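Local coordinates for type II restriction enzyme BsoBI (Geobacillus stearothermophilus, PDB 1DC1), which cuts double-stranded DNA as a homodimeric restriction endonuclease, recognising the degenerate sequence CYCGRG and cleaving after its first cytosine, at residues G249-E252 with H253-T256. Residues are numbered along the deposited sequence; the frame is centred on the assembly and turned at random.
Sequences GADE and HWKT. With nucleotides of chain A; nucleotides of chain B.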
ATOM      1  N   GLY D 249      -5.003  -0.355   7.339  1.00 15.68           N
ATOM      2  CA  GLY D 249      -4.517   0.653   6.401  1.00 11.62           C
ATOM      3  C   GLY D 249      -4.915   2.066   6.828  1.00 12.11           C
ATOM      4  O   GLY D 249      -4.466   3.067   6.228  1.00 10.99           O
ATOM      5  N   ALA D 250      -5.737   2.169   7.866  1.00 10.38           N
ATOM      6  CA  ALA D 250      -6.233   3.466   8.343  1.00  9.79           C
ATOM      7  C   ALA D 250      -5.109   4.444   8.693  1.00 13.74           C
ATOM      8  O   ALA D 250      -5.005   5.484   8.077  1.00 11.88           O
ATOM      9  CB  ALA D 250      -7.168   3.254   9.554  1.00 10.61           C
ATOM     10  N   ASP D 251      -4.257   4.096   9.659  1.00 11.30           N
ATOM     11  CA  ASP D 251      -3.172   4.983  10.073  1.00 11.39           C
ATOM     12  C   ASP D 251      -2.117   5.138   8.948  1.00 17.76           C
ATOM     13  O   ASP D 251      -1.539   6.238   8.765  1.00 13.48           O
ATOM     14  CB  ASP D 251      -2.504   4.448  11.333  1.00 12.59           C
ATOM     15  CG  ASP D 251      -1.670   5.512  12.005  1.00 16.74           C
ATOM     16  OD1 ASP D 251      -2.297   6.380  12.677  1.00 15.47           O
ATOM     17  OD2 ASP D 251      -0.428   5.490  11.812  1.00 15.51           O
ATOM     18  N   GLU D 252      -1.881   4.044   8.195  1.00 10.00           N
ATOM     19  CA  GLU D 252      -0.950   4.044   7.075  1.00 10.32           C
ATOM     20  C   GLU D 252      -1.304   5.162   6.051  1.00 11.32           C
ATOM     21  O   GLU D 252      -0.484   6.053   5.763  1.00 10.83           O
ATOM     22  CB  GLU D 252      -0.972   2.674   6.367  1.00  9.65           C
ATOM     23  CG  GLU D 252      -0.016   2.623   5.128  1.00 14.03           C
ATOM     24  CD  GLU D 252       1.465   2.512   5.524  1.00 16.07           C
ATOM     25  OE1 GLU D 252       1.729   2.437   6.750  1.00 16.64           O
ATOM     26  OE2 GLU D 252       2.370   2.496   4.635  1.00 13.60           O
ATOM     27  N   HIS D 253      -2.533   5.142   5.527  1.00 12.01           N
ATOM     28  CA  HIS D 253      -2.915   6.143   4.520  1.00 10.39           C
ATOM     29  C   HIS D 253      -3.223   7.524   5.117  1.00 13.04           C
ATOM     30  O   HIS D 253      -3.214   8.517   4.396  1.00 12.57           O
ATOM     31  CB  HIS D 253      -4.038   5.594   3.645  1.00 13.06           C
ATOM     32  CG  HIS D 253      -3.701   4.261   3.050  1.00 10.87           C
ATOM     33  ND1 HIS D 253      -2.575   4.042   2.284  1.00 11.43           N
ATOM     34  CD2 HIS D 253      -4.416   3.126   2.989  1.00 10.47           C
ATOM     35  CE1 HIS D 253      -2.622   2.832   1.770  1.00 13.15           C
ATOM     36  NE2 HIS D 253      -3.732   2.255   2.183  1.00 12.09           N
ATOM     37  N   TRP D 254      -3.442   7.594   6.433  1.00 10.14           N
ATOM     38  CA  TRP D 254      -3.640   8.880   7.091  1.00 13.18           C
ATOM     39  C   TRP D 254      -2.220   9.538   7.187  1.00 12.48           C
ATOM     40  O   TRP D 254      -2.091  10.727   6.923  1.00 12.21           O
ATOM     41  CB  TRP D 254      -4.240   8.691   8.489  1.00 10.90           C
ATOM     42  CG  TRP D 254      -3.936   9.849   9.411  1.00 12.23           C
ATOM     43  CD1 TRP D 254      -3.206   9.800  10.554  1.00 11.84           C
ATOM     44  CD2 TRP D 254      -4.351  11.234   9.252  1.00 11.14           C
ATOM     45  NE1 TRP D 254      -3.141  11.054  11.130  1.00 13.63           N
ATOM     46  CE2 TRP D 254      -3.829  11.952  10.354  1.00 13.46           C
ATOM     47  CE3 TRP D 254      -5.109  11.933   8.284  1.00 12.55           C
ATOM     48  CZ2 TRP D 254      -4.039  13.348  10.525  1.00 15.24           C
ATOM     49  CZ3 TRP D 254      -5.326  13.337   8.459  1.00 14.67           C
ATOM     50  CH2 TRP D 254      -4.788  14.018   9.578  1.00 12.38           C
ATOM     51  N   LYS D 255      -1.165   8.776   7.554  1.00 12.07           N
ATOM     52  CA  LYS D 255       0.210   9.325   7.631  1.00 11.44           C
ATOM     53  C   LYS D 255       0.562   9.908   6.249  1.00 12.79           C
ATOM     54  O   LYS D 255       1.132  10.979   6.134  1.00 11.66           O
ATOM     55  CB  LYS D 255       1.211   8.224   7.974  1.00 11.65           C
ATOM     56  CG  LYS D 255       1.311   7.925   9.456  1.00  9.95           C
ATOM     57  CD  LYS D 255       2.427   6.902   9.742  1.00 11.33           C
ATOM     58  CE  LYS D 255       2.144   5.512   9.199  1.00 14.49           C
ATOM     59  NZ  LYS D 255       1.564   4.661  10.254  1.00 13.03           N
ATOM     60  N   THR D 256       0.217   9.186   5.184  1.00 12.85           N
ATOM     61  CA  THR D 256       0.463   9.642   3.798  1.00 12.15           C
ATOM     62  C   THR D 256      -0.275  10.966   3.495  1.00 10.68           C
ATOM     63  O   THR D 256       0.326  11.953   3.042  1.00 12.18           O
ATOM     64  CB  THR D 256       0.024   8.548   2.777  1.00  9.27           C
ATOM     65  OG1 THR D 256       0.552   7.274   3.180  1.00 11.71           O
ATOM     66  CG2 THR D 256       0.495   8.877   1.413  1.00 12.36           C
TER
ATOM     67  P    DC A   7      -8.294   4.998  -1.729  1.00 12.08           P
ATOM     68  OP1  DC A   7      -9.723   5.123  -1.390  1.00  9.75           O
ATOM     69  OP2  DC A   7      -7.292   5.871  -1.050  1.00 13.97           O
ATOM     70  O5'  DC A   7      -7.833   3.506  -1.464  1.00 12.02           O
ATOM     71  C5'  DC A   7      -8.561   2.384  -2.011  1.00  8.96           C
ATOM     72  C4'  DC A   7      -7.901   1.087  -1.597  1.00 16.16           C
ATOM     73  O4'  DC A   7      -6.537   0.977  -2.110  1.00 14.10           O
ATOM     74  C3'  DC A   7      -7.827   0.853  -0.080  1.00 14.26           C
ATOM     75  O3'  DC A   7      -8.108  -0.502   0.189  1.00 16.75           O
ATOM     76  C2'  DC A   7      -6.359   1.044   0.230  1.00 14.70           C
ATOM     77  C1'  DC A   7      -5.668   0.601  -1.048  1.00 13.15           C
ATOM     78  N1   DC A   7      -4.359   1.258  -1.225  1.00 11.76           N
ATOM     79  C2   DC A   7      -3.211   0.451  -1.461  1.00 10.00           C
ATOM     80  O2   DC A   7      -3.361  -0.765  -1.737  1.00 13.80           O
ATOM     81  N3   DC A   7      -1.973   1.023  -1.410  1.00 14.07           N
ATOM     82  C4   DC A   7      -1.862   2.348  -1.220  1.00 13.78           C
ATOM     83  N4   DC A   7      -0.634   2.873  -1.153  1.00 11.78           N
ATOM     84  C5   DC A   7      -3.022   3.201  -1.085  1.00 12.71           C
ATOM     85  C6   DC A   7      -4.227   2.621  -1.095  1.00 11.86           C
ATOM     86  P    DG A   8      -8.857  -0.957   1.541  1.00 13.65           P
ATOM     87  OP1  DG A   8     -10.287  -0.969   1.281  1.00 13.22           O
ATOM     88  OP2  DG A   8      -8.333  -0.265   2.726  1.00 12.08           O
ATOM     89  O5'  DG A   8      -8.452  -2.501   1.605  1.00 19.19           O
ATOM     90  C5'  DG A   8      -8.607  -3.382   0.442  1.00 14.30           C
ATOM     91  C4'  DG A   8      -7.484  -4.395   0.417  1.00 12.91           C
ATOM     92  O4'  DG A   8      -6.239  -3.679   0.235  1.00 13.29           O
ATOM     93  C3'  DG A   8      -7.344  -5.191   1.727  1.00 11.69           C
ATOM     94  O3'  DG A   8      -6.792  -6.494   1.458  1.00 14.74           O
ATOM     95  C2'  DG A   8      -6.267  -4.413   2.467  1.00 11.12           C
ATOM     96  C1'  DG A   8      -5.357  -3.959   1.308  1.00 10.72           C
ATOM     97  N9   DG A   8      -4.542  -2.773   1.581  1.00 11.63           N
ATOM     98  C8   DG A   8      -4.961  -1.624   2.223  1.00 12.37           C
ATOM     99  N7   DG A   8      -4.002  -0.752   2.395  1.00 12.44           N
ATOM    100  C5   DG A   8      -2.880  -1.341   1.814  1.00 12.92           C
ATOM    101  C6   DG A   8      -1.510  -0.876   1.722  1.00 10.35           C
ATOM    102  O6   DG A   8      -1.031   0.169   2.145  1.00 12.47           O
ATOM    103  N1   DG A   8      -0.687  -1.794   1.073  1.00 12.49           N
ATOM    104  C2   DG A   8      -1.104  -3.016   0.580  1.00 14.81           C
ATOM    105  N2   DG A   8      -0.186  -3.769  -0.037  1.00 12.40           N
ATOM    106  N3   DG A   8      -2.361  -3.472   0.679  1.00 13.83           N
ATOM    107  C4   DG A   8      -3.193  -2.588   1.296  1.00 12.26           C
TER
ATOM    108  P    DC B   7       9.218  -1.919   3.177  1.00 13.55           P
ATOM    109  OP1  DC B   7      10.611  -2.147   2.821  1.00 13.06           O
ATOM    110  OP2  DC B   7       8.772  -0.574   3.513  1.00 15.03           O
ATOM    111  O5'  DC B   7       8.316  -2.347   1.946  1.00 13.75           O
ATOM    112  C5'  DC B   7       8.438  -3.664   1.337  1.00 13.51           C
ATOM    113  C4'  DC B   7       7.443  -3.805   0.203  1.00 14.07           C
ATOM    114  O4'  DC B   7       6.063  -3.702   0.681  1.00 13.10           O
ATOM    115  C3'  DC B   7       7.598  -2.746  -0.899  1.00 13.79           C
ATOM    116  O3'  DC B   7       7.407  -3.358  -2.146  1.00 17.44           O
ATOM    117  C2'  DC B   7       6.415  -1.820  -0.692  1.00 15.54           C
ATOM    118  C1'  DC B   7       5.351  -2.729  -0.085  1.00 15.68           C
ATOM    119  N1   DC B   7       4.384  -2.007   0.790  1.00 13.03           N
ATOM    120  C2   DC B   7       2.987  -2.121   0.523  1.00 10.18           C
ATOM    121  O2   DC B   7       2.589  -2.959  -0.302  1.00 11.22           O
ATOM    122  N3   DC B   7       2.118  -1.314   1.190  1.00 13.09           N
ATOM    123  C4   DC B   7       2.577  -0.465   2.115  1.00 13.46           C
ATOM    124  N4   DC B   7       1.717   0.369   2.664  1.00 12.23           N
ATOM    125  C5   DC B   7       3.956  -0.420   2.489  1.00 12.89           C
ATOM    126  C6   DC B   7       4.818  -1.189   1.802  1.00 15.11           C
TER
HETATM  127  O   HOH W   1       0.704   1.990   9.311  1.00 10.97           O
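Gly249 O takes the backbone N of His253 at 2.9 Å, and the histidine's CD2 passes 3.2 Å from Gly249 O. At its edge, near the ring plane, NE2 donates to N7 of DG8 of chain A at 3.0 Å. Ala250 O accepts from Trp254 N one step on, and the indole NE1 hydrogen-bonds Glu291 on helix 286-298, against which the ring packs. All this is the first part of helix 247-270, the crossover of a beta-alpha-beta unit in the PD-(D/E)XK nuclease core, and here the helix reads bases. In Asp251, CG lies anti to the backbone N (chi1 -164°), which carries the carboxylate to where Lys255 NZ meets the anti lone pair of OD2 at 2.7 Å; its OD1 pairs with Arg263 of the second subunit. Glu252 turns toward the bases, bending at chi2 (75°); its CG lies over one face of the His253 ring, offset toward the rim, and OE2 accepts from N4 of DC7 of chain B at 3.0 Å in a nearly straight bond (170°). Its OE1 takes a water that also accepts from Lys255 NZ, which pairs with a DNA phosphate as well. A methionine in place of Lys255 would probably deprive OD2 and that phosphate of this positive charge, and the water of the N-H it accepts from.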